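Local coordinates for Dye-decolorizing peroxidase Tfu_3078 (Thermobifida fusca, PDB 5FW4), which uses heme b and hydrogen peroxide to oxidise a wide range of compounds, reacting strongly with anthraquinone dyes, although its physiological substrate is unknown, at residues A[373-378]-A[384-389]; A[251-256]-A[349-354]. All coordinates share one frame; numbering follows the deposited sequence.

Contact 1 of 2, residues A[373-378]-A[384-389]; sequences LLFMAW and TGFIPV. With HEM (protoporphyrin IX containing Fe), chain C.
F375 and F386 make the sole contact between the two segments, CE1 of F375 lying 3.8 Å from CE1 of F386, and both rings also press on the heme, F375 on a pyrrole and F386 on the vinyl it carries. Neither ring lies flat on the other or drives an edge into it: the planes meet at 51° and the centroids stand 6.0 Å apart, so CE1 of F375 touches the CD1-CE1 side of F386 and the rings spread apart beyond it. The rest of F375 is spent on the porphyrin. Its CE2 sits almost directly above HEM C2C at 3.3 Å, a close fit, with CZ over C3C beside it, and the methyl CMC lies over one face of the ring, offset toward the rim. CG anti to the backbone N (chi1 169°) carries the phenyl from its strand to the porphyrin. F386 meets the vinyl through CD1, which reaches HEM CBC at 3.5 Å. On the same side of the macrocycle as F375, L373 CD2 lies 3.6 Å from HEM C3B, in the neighbouring pyrrole. Strand 369-379 is an inner strand of the C-terminal ferredoxin-like sheet, with strand order 2-3-1-4 as in other DyP-type peroxidases, and a short connection leads from it to helix 386-395. G385 is the N-cap of that helix, and the side chain of Q379 accepts a hydrogen bond from F386 N. V389, one turn along, touches the vinyl carbon CAC through CG1. Replacing F375 by an alanine would probably open a gap above the pyrrole and let the F386 ring and the vinyl group shift. F375 and L373 also line the pocket of a bound oxygen molecule, and the F375 side chain is about 7 Å from that of D242, the inferred proton acceptor.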
loop_
_atom_site.group_PDB
_atom_site.type_symbol
_atom_site.label_atom_id
_atom_site.label_comp_id
_atom_site.label_asym_id
_atom_site.label_seq_id
_atom_site.Cartn_x
_atom_site.Cartn_y
_atom_site.Cartn_z
ATOM N N LEU A 373 -5.924 -11.415 -1.947
ATOM C CA LEU A 373 -5.856 -11.795 -0.537
ATOM C C LEU A 373 -4.462 -12.342 -0.247
ATOM O O LEU A 373 -4.013 -13.369 -0.828
ATOM C CB LEU A 373 -6.902 -12.859 -0.186
ATOM C CG LEU A 373 -6.982 -13.352 1.263
ATOM C CD1 LEU A 373 -7.421 -12.185 2.141
ATOM C CD2 LEU A 373 -7.942 -14.550 1.429
ATOM N N LEU A 374 -3.746 -11.637 0.631
ATOM C CA LEU A 374 -2.564 -12.172 1.233
ATOM C C LEU A 374 -3.070 -13.030 2.378
ATOM O O LEU A 374 -3.303 -12.563 3.497
ATOM C CB LEU A 374 -1.639 -11.035 1.683
ATOM C CG LEU A 374 -0.381 -11.481 2.395
ATOM C CD1 LEU A 374 0.414 -12.446 1.542
ATOM C CD2 LEU A 374 0.401 -10.214 2.673
ATOM N N PHE A 375 -3.316 -14.302 2.066
ATOM C CA PHE A 375 -3.924 -15.219 2.993
ATOM C C PHE A 375 -2.903 -15.755 3.972
ATOM O O PHE A 375 -1.824 -16.152 3.574
ATOM C CB PHE A 375 -4.489 -16.387 2.189
ATOM C CG PHE A 375 -4.933 -17.552 3.013
ATOM C CD1 PHE A 375 -4.022 -18.522 3.441
ATOM C CD2 PHE A 375 -6.303 -17.760 3.256
ATOM C CE1 PHE A 375 -4.456 -19.628 4.165
ATOM C CE2 PHE A 375 -6.724 -18.846 3.997
ATOM C CZ PHE A 375 -5.817 -19.789 4.444
ATOM N N MET A 376 -3.254 -15.796 5.253
ATOM C CA MET A 376 -2.340 -16.293 6.256
ATOM C C MET A 376 -3.075 -17.179 7.238
ATOM O O MET A 376 -3.969 -16.709 7.944
ATOM C CB MET A 376 -1.627 -15.128 6.981
ATOM C CG MET A 376 -0.621 -14.403 6.126
ATOM S SD MET A 376 0.515 -13.308 7.026
ATOM C CE MET A 376 -0.412 -11.815 6.966
ATOM N N ALA A 377 -2.706 -18.456 7.277
ATOM C CA ALA A 377 -3.278 -19.383 8.240
ATOM C C ALA A 377 -2.240 -19.832 9.250
ATOM O O ALA A 377 -1.149 -20.240 8.887
ATOM C CB ALA A 377 -3.897 -20.587 7.563
ATOM N N TRP A 378 -2.657 -19.771 10.506
ATOM C CA TRP A 378 -1.893 -20.217 11.651
ATOM C C TRP A 378 -2.450 -21.506 12.191
ATOM O O TRP A 378 -3.692 -21.695 12.278
ATOM C CB TRP A 378 -1.972 -19.149 12.699
ATOM C CG TRP A 378 -1.372 -17.906 12.278
ATOM C CD1 TRP A 378 -1.988 -16.835 11.718
ATOM C CD2 TRP A 378 0.004 -17.547 12.433
ATOM N NE1 TRP A 378 -1.082 -15.842 11.478
ATOM C CE2 TRP A 378 0.146 -16.242 11.943
ATOM C CE3 TRP A 378 1.115 -18.212 12.942
ATOM C CZ2 TRP A 378 1.349 -15.595 11.925
ATOM C CZ3 TRP A 378 2.314 -17.560 12.953
ATOM C CH2 TRP A 378 2.427 -16.269 12.424
ATOM N N THR A 384 -2.972 -30.949 9.888
ATOM C CA THR A 384 -4.308 -30.959 10.489
ATOM C C THR A 384 -4.882 -29.547 10.474
ATOM O O THR A 384 -5.623 -29.134 11.373
ATOM C CB THR A 384 -4.256 -31.464 11.933
ATOM O OG1 THR A 384 -3.204 -30.775 12.622
ATOM C CG2 THR A 384 -3.988 -32.971 11.966
ATOM N N GLY A 385 -4.530 -28.806 9.434
ATOM C CA GLY A 385 -4.986 -27.441 9.270
ATOM C C GLY A 385 -5.114 -27.049 7.813
ATOM O O GLY A 385 -5.990 -27.534 7.102
ATOM N N PHE A 386 -4.251 -26.153 7.368
ATOM C CA PHE A 386 -4.233 -25.742 5.961
ATOM C C PHE A 386 -4.229 -26.868 4.905
ATOM O O PHE A 386 -5.013 -26.784 3.932
ATOM C CB PHE A 386 -3.014 -24.855 5.684
ATOM C CG PHE A 386 -2.895 -24.427 4.266
ATOM C CD1 PHE A 386 -3.627 -23.342 3.806
ATOM C CD2 PHE A 386 -2.035 -25.067 3.395
ATOM C CE1 PHE A 386 -3.523 -22.925 2.487
ATOM C CE2 PHE A 386 -1.906 -24.641 2.070
ATOM C CZ PHE A 386 -2.669 -23.569 1.619
ATOM N N ILE A 387 -3.370 -27.891 5.066
ATOM C CA ILE A 387 -3.165 -28.870 3.988
ATOM C C ILE A 387 -4.436 -29.671 3.639
ATOM O O ILE A 387 -4.809 -29.748 2.479
ATOM C CB ILE A 387 -2.092 -29.931 4.280
ATOM C CG1 ILE A 387 -0.729 -29.318 4.651
ATOM C CG2 ILE A 387 -1.941 -30.847 3.072
ATOM C CD1 ILE A 387 -0.217 -28.436 3.600
ATOM N N PRO A 388 -5.045 -30.306 4.625
ATOM C CA PRO A 388 -6.221 -31.113 4.211
ATOM C C PRO A 388 -7.313 -30.232 3.645
ATOM O O PRO A 388 -7.985 -30.606 2.685
ATOM C CB PRO A 388 -6.639 -31.833 5.501
ATOM C CG PRO A 388 -5.975 -31.087 6.622
ATOM C CD PRO A 388 -4.730 -30.466 6.057
ATOM N N VAL A 389 -7.454 -29.043 4.195
ATOM C CA VAL A 389 -8.514 -28.126 3.783
ATOM C C VAL A 389 -8.290 -27.632 2.371
ATOM O O VAL A 389 -9.221 -27.648 1.539
ATOM C CB VAL A 389 -8.660 -26.965 4.764
ATOM C CG1 VAL A 389 -9.635 -25.901 4.275
ATOM C CG2 VAL A 389 -9.067 -27.487 6.121
HETATM C CHA HEM C . -14.194 -19.066 5.379
HETATM C CHB HEM C . -13.074 -16.143 1.684
HETATM C CHC HEM C . -9.220 -18.911 0.757
HETATM C CHD HEM C . -10.194 -21.670 4.615
HETATM C C1A HEM C . -14.205 -18.047 4.459
HETATM C C2A HEM C . -15.227 -17.079 4.382
HETATM C C3A HEM C . -14.920 -16.278 3.331
HETATM C C4A HEM C . -13.720 -16.728 2.767
HETATM C CMA HEM C . -15.672 -15.088 2.870
HETATM C CAA HEM C . -16.450 -16.989 5.259
HETATM C CBA HEM C . -16.259 -16.099 6.483
HETATM C CGA HEM C . -15.357 -16.744 7.493
HETATM O O1A HEM C . -14.189 -16.288 7.625
HETATM O O2A HEM C . -15.779 -17.705 8.185
HETATM C C1B HEM C . -11.905 -16.674 1.110
HETATM C C2B HEM C . -11.260 -16.109 -0.017
HETATM C C3B HEM C . -10.160 -16.874 -0.297
HETATM C C4B HEM C . -10.160 -17.925 0.722
HETATM C CMB HEM C . -11.713 -14.874 -0.742
HETATM C CAB HEM C . -9.105 -16.728 -1.305
HETATM C CBB HEM C . -8.941 -15.636 -2.052
HETATM C C1C HEM C . -9.138 -19.898 1.712
HETATM C C2C HEM C . -8.139 -20.845 1.772
HETATM C C3C HEM C . -8.412 -21.622 2.892
HETATM C C4C HEM C . -9.597 -21.136 3.489
HETATM C CMC HEM C . -7.013 -20.905 0.772
HETATM C CAC HEM C . -7.778 -22.806 3.454
HETATM C CBC HEM C . -7.008 -23.586 2.762
HETATM C C1D HEM C . -11.392 -21.125 5.104
HETATM C C2D HEM C . -12.052 -21.707 6.279
HETATM C C3D HEM C . -13.176 -20.982 6.481
HETATM C C4D HEM C . -13.186 -19.982 5.418
HETATM C CMD HEM C . -11.583 -22.869 7.138
HETATM C CAD HEM C . -14.182 -21.188 7.596
HETATM C CBD HEM C . -15.133 -22.319 7.194
HETATM C CGD HEM C . -16.064 -22.659 8.337
HETATM O O1D HEM C . -15.707 -23.373 9.295
HETATM O O2D HEM C . -17.222 -22.190 8.322
HETATM N NA HEM C . -13.288 -17.824 3.452
HETATM N NB HEM C . -11.217 -17.740 1.515
HETATM N NC HEM C . -10.027 -20.114 2.729
HETATM N ND HEM C . -12.093 -20.077 4.597
HETATM FE FE HEM C . -11.714 -18.990 3.085
#

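Contact 2 of 2, residues A[251-256]-A[349-354]; sequences HPLFDR and GARMFR. With HEM (protoporphyrin IX containing Fe), chain C.
F254 turns the edge of its ring into the face of F353, a T-shaped (edge-to-face) pair with planes at 77° and centroids 4.8 Å apart. It joins the short helix 252-258 to the start of strand 353-363, an outermost strand of the C-terminal ferredoxin-like sheet of the DyP fold. CE1 of F254 stands 3.5 Å above the F353 plane, over the ring centre, which explains why all six ring carbons of F353 are almost equally distant from it. In F254 the CG is anti to the backbone N (chi1 -178°), and this carries the phenyl from the helix across to the strand. Beside this pair, L253 and R351 cross at about a right angle. CD1 of L253 packs on CD of R351 at 3.7 Å, while CD2 lies over one face of the guanidinium near its rim, an apolar cover that makes no bond to the group's nitrogens. R351 also packs on P344 and T257. At the helix start H251 is the N-cap: its ND1 accepts from L253 N at 3.0 Å, with the donor close to the imidazole plane.

The residues flanking F353 turn to the heme. M352, before the strand, brings SD within 3.9 Å of the vinyl carbon CAC. R354, after F353 and part of the heme and oxygen pockets, bends at chi3 and lays its guanidinium flat over the porphyrin rim, HEM C3D lying 3.6 Å above the centre of the guanidinium plane. A propionate meets the edge of the group: R354 NH2 donates to HEM O1A at 3.2 Å, with an N-H...O angle of 150°.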
loop_
_atom_site.group_PDB
_atom_site.type_symbol
_atom_site.label_atom_id
_atom_site.label_comp_id
_atom_site.label_asym_id
_atom_site.label_seq_id
_atom_site.Cartn_x
_atom_site.Cartn_y
_atom_site.Cartn_z
ATOM N N HIS A 251 -11.249 -18.333 24.024
ATOM C CA HIS A 251 -11.843 -19.662 24.037
ATOM C C HIS A 251 -10.675 -20.645 23.856
ATOM O O HIS A 251 -9.732 -20.356 23.114
ATOM C CB HIS A 251 -12.892 -19.730 22.913
ATOM C CG HIS A 251 -13.684 -21.003 22.847
ATOM N ND1 HIS A 251 -13.100 -22.247 22.797
ATOM C CD2 HIS A 251 -15.021 -21.215 22.725
ATOM C CE1 HIS A 251 -14.034 -23.175 22.693
ATOM N NE2 HIS A 251 -15.211 -22.576 22.647
ATOM N N PRO A 252 -10.697 -21.782 24.582
ATOM C CA PRO A 252 -9.600 -22.753 24.463
ATOM C C PRO A 252 -9.309 -23.262 23.059
ATOM O O PRO A 252 -8.177 -23.618 22.765
ATOM C CB PRO A 252 -10.052 -23.912 25.371
ATOM C CG PRO A 252 -10.899 -23.260 26.400
ATOM C CD PRO A 252 -11.626 -22.150 25.675
ATOM N N LEU A 253 -10.319 -23.313 22.205
ATOM C CA LEU A 253 -10.114 -23.652 20.812
ATOM C C LEU A 253 -9.043 -22.802 20.105
ATOM O O LEU A 253 -8.374 -23.285 19.211
ATOM C CB LEU A 253 -11.437 -23.568 20.055
ATOM C CG LEU A 253 -11.548 -24.339 18.735
ATOM C CD1 LEU A 253 -10.819 -25.683 18.759
ATOM C CD2 LEU A 253 -13.031 -24.550 18.430
ATOM N N PHE A 254 -8.861 -21.555 20.519
ATOM C CA PHE A 254 -7.883 -20.706 19.870
ATOM C C PHE A 254 -6.486 -21.270 20.090
ATOM O O PHE A 254 -5.778 -21.564 19.141
ATOM C CB PHE A 254 -7.953 -19.268 20.356
ATOM C CG PHE A 254 -6.984 -18.359 19.653
ATOM C CD1 PHE A 254 -7.279 -17.853 18.386
ATOM C CD2 PHE A 254 -5.755 -18.053 20.229
ATOM C CE1 PHE A 254 -6.394 -17.039 17.727
ATOM C CE2 PHE A 254 -4.856 -17.238 19.567
ATOM C CZ PHE A 254 -5.177 -16.732 18.309
ATOM N N ASP A 255 -6.106 -21.440 21.340
ATOM C CA ASP A 255 -4.771 -21.923 21.633
ATOM C C ASP A 255 -4.509 -23.351 21.127
ATOM O O ASP A 255 -3.402 -23.674 20.674
ATOM C CB ASP A 255 -4.506 -21.789 23.125
ATOM C CG ASP A 255 -4.269 -20.351 23.524
ATOM O OD1 ASP A 255 -3.772 -19.562 22.673
ATOM O OD2 ASP A 255 -4.583 -20.002 24.674
ATOM N N ARG A 256 -5.528 -24.194 21.191
ATOM C CA ARG A 256 -5.427 -25.546 20.660
ATOM C C ARG A 256 -5.229 -25.525 19.140
ATOM O O ARG A 256 -4.477 -26.331 18.606
ATOM C CB ARG A 256 -6.681 -26.365 20.999
ATOM C CG ARG A 256 -6.802 -26.825 22.460
ATOM C CD ARG A 256 -8.252 -26.757 22.962
ATOM N NE ARG A 256 -8.674 -27.919 23.751
ATOM C CZ ARG A 256 -9.443 -28.915 23.303
ATOM N NH1 ARG A 256 -9.889 -28.928 22.049
ATOM N NH2 ARG A 256 -9.774 -29.917 24.113
ATOM N N GLY A 349 -12.065 -32.552 11.087
ATOM C CA GLY A 349 -11.806 -31.654 12.191
ATOM C C GLY A 349 -10.647 -30.679 11.976
ATOM O O GLY A 349 -10.323 -29.932 12.887
ATOM N N ALA A 350 -10.043 -30.678 10.782
ATOM C CA ALA A 350 -8.973 -29.727 10.431
ATOM C C ALA A 350 -9.450 -28.302 10.674
ATOM O O ALA A 350 -10.549 -27.930 10.274
ATOM C CB ALA A 350 -8.554 -29.904 8.976
ATOM N N ARG A 351 -8.627 -27.515 11.355
ATOM C CA ARG A 351 -8.999 -26.186 11.784
ATOM C C ARG A 351 -7.751 -25.285 11.727
ATOM O O ARG A 351 -6.639 -25.761 11.854
ATOM C CB ARG A 351 -9.568 -26.266 13.204
ATOM C CG ARG A 351 -10.382 -25.073 13.682
ATOM C CD ARG A 351 -10.865 -25.303 15.121
ATOM N NE ARG A 351 -11.663 -26.526 15.203
ATOM C CZ ARG A 351 -12.970 -26.605 14.938
ATOM N NH1 ARG A 351 -13.652 -25.531 14.590
ATOM N NH2 ARG A 351 -13.599 -27.770 15.015
ATOM N N MET A 352 -7.957 -24.007 11.449
ATOM C CA MET A 352 -6.851 -23.042 11.383
ATOM C C MET A 352 -7.390 -21.701 11.813
ATOM O O MET A 352 -8.595 -21.512 11.907
ATOM C CB MET A 352 -6.259 -22.989 9.966
ATOM C CG MET A 352 -7.119 -22.262 8.932
ATOM S SD MET A 352 -6.788 -22.787 7.254
ATOM C CE MET A 352 -7.691 -24.363 7.219
ATOM N N PHE A 353 -6.480 -20.779 12.083
ATOM C CA PHE A 353 -6.797 -19.400 12.407
ATOM C C PHE A 353 -6.306 -18.560 11.238
ATOM O O PHE A 353 -5.132 -18.535 10.942
ATOM C CB PHE A 353 -6.089 -18.994 13.712
ATOM C CG PHE A 353 -6.176 -17.533 14.052
ATOM C CD1 PHE A 353 -7.401 -16.905 14.205
ATOM C CD2 PHE A 353 -5.016 -16.778 14.222
ATOM C CE1 PHE A 353 -7.476 -15.557 14.536
ATOM C CE2 PHE A 353 -5.090 -15.428 14.538
ATOM C CZ PHE A 353 -6.313 -14.820 14.687
ATOM N N ARG A 354 -7.227 -17.867 10.587
ATOM C CA ARG A 354 -6.943 -17.103 9.400
ATOM C C ARG A 354 -6.802 -15.645 9.785
ATOM O O ARG A 354 -7.686 -15.081 10.435
ATOM C CB ARG A 354 -8.071 -17.311 8.377
ATOM C CG ARG A 354 -7.949 -18.670 7.714
ATOM C CD ARG A 354 -9.280 -19.294 7.238
ATOM N NE ARG A 354 -10.503 -18.710 7.777
ATOM C CZ ARG A 354 -11.183 -19.083 8.858
ATOM N NH1 ARG A 354 -10.818 -20.118 9.694
ATOM N NH2 ARG A 354 -12.289 -18.384 9.120
HETATM C CHA HEM C . -14.194 -19.066 5.379
HETATM C CHB HEM C . -13.074 -16.143 1.684
HETATM C CHC HEM C . -9.220 -18.911 0.757
HETATM C CHD HEM C . -10.194 -21.670 4.615
HETATM C C1A HEM C . -14.205 -18.047 4.459
HETATM C C2A HEM C . -15.227 -17.079 4.382
HETATM C C3A HEM C . -14.920 -16.278 3.331
HETATM C C4A HEM C . -13.720 -16.728 2.767
HETATM C CMA HEM C . -15.672 -15.088 2.870
HETATM C CAA HEM C . -16.450 -16.989 5.259
HETATM C CBA HEM C . -16.259 -16.099 6.483
HETATM C CGA HEM C . -15.357 -16.744 7.493
HETATM O O1A HEM C . -14.189 -16.288 7.625
HETATM O O2A HEM C . -15.779 -17.705 8.185
HETATM C C1B HEM C . -11.905 -16.674 1.110
HETATM C C2B HEM C . -11.260 -16.109 -0.017
HETATM C C3B HEM C . -10.160 -16.874 -0.297
HETATM C C4B HEM C . -10.160 -17.925 0.722
HETATM C CMB HEM C . -11.713 -14.874 -0.742
HETATM C CAB HEM C . -9.105 -16.728 -1.305
HETATM C CBB HEM C . -8.941 -15.636 -2.052
HETATM C C1C HEM C . -9.138 -19.898 1.712
HETATM C C2C HEM C . -8.139 -20.845 1.772
HETATM C C3C HEM C . -8.412 -21.622 2.892
HETATM C C4C HEM C . -9.597 -21.136 3.489
HETATM C CMC HEM C . -7.013 -20.905 0.772
HETATM C CAC HEM C . -7.778 -22.806 3.454
HETATM C CBC HEM C . -7.008 -23.586 2.762
HETATM C C1D HEM C . -11.392 -21.125 5.104
HETATM C C2D HEM C . -12.052 -21.707 6.279
HETATM C C3D HEM C . -13.176 -20.982 6.481
HETATM C C4D HEM C . -13.186 -19.982 5.418
HETATM C CMD HEM C . -11.583 -22.869 7.138
HETATM C CAD HEM C . -14.182 -21.188 7.596
HETATM C CBD HEM C . -15.133 -22.319 7.194
HETATM C CGD HEM C . -16.064 -22.659 8.337
HETATM O O1D HEM C . -15.707 -23.373 9.295
HETATM O O2D HEM C . -17.222 -22.190 8.322
HETATM N NA HEM C . -13.288 -17.824 3.452
HETATM N NB HEM C . -11.217 -17.740 1.515
HETATM N NC HEM C . -10.027 -20.114 2.729
HETATM N ND HEM C . -12.093 -20.077 4.597
HETATM FE FE HEM C . -11.714 -18.990 3.085
#

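In the fold
Contact 2 precedes contact 1 along the chain, and its segments, 251-256 and 349-354, are both passed before strand 369-379 begins. The two centres lie about 12 Å apart. Strands 353-363 and 369-379 follow each other and are antiparallel neighbours in one sheet; a probable hydrogen bond from W378 N to F353 O (2.8 Å) ties the contacts at this seam. M352 of contact 2 packs on A377 and V389 of contact 1, with M352 CE 3.6 Å from V389 CG2. Both contacts touch the heme, contact 1 through both its segments and contact 2 through segment 349-354, whose residues R351 and F353 take the packing of helix 252-258.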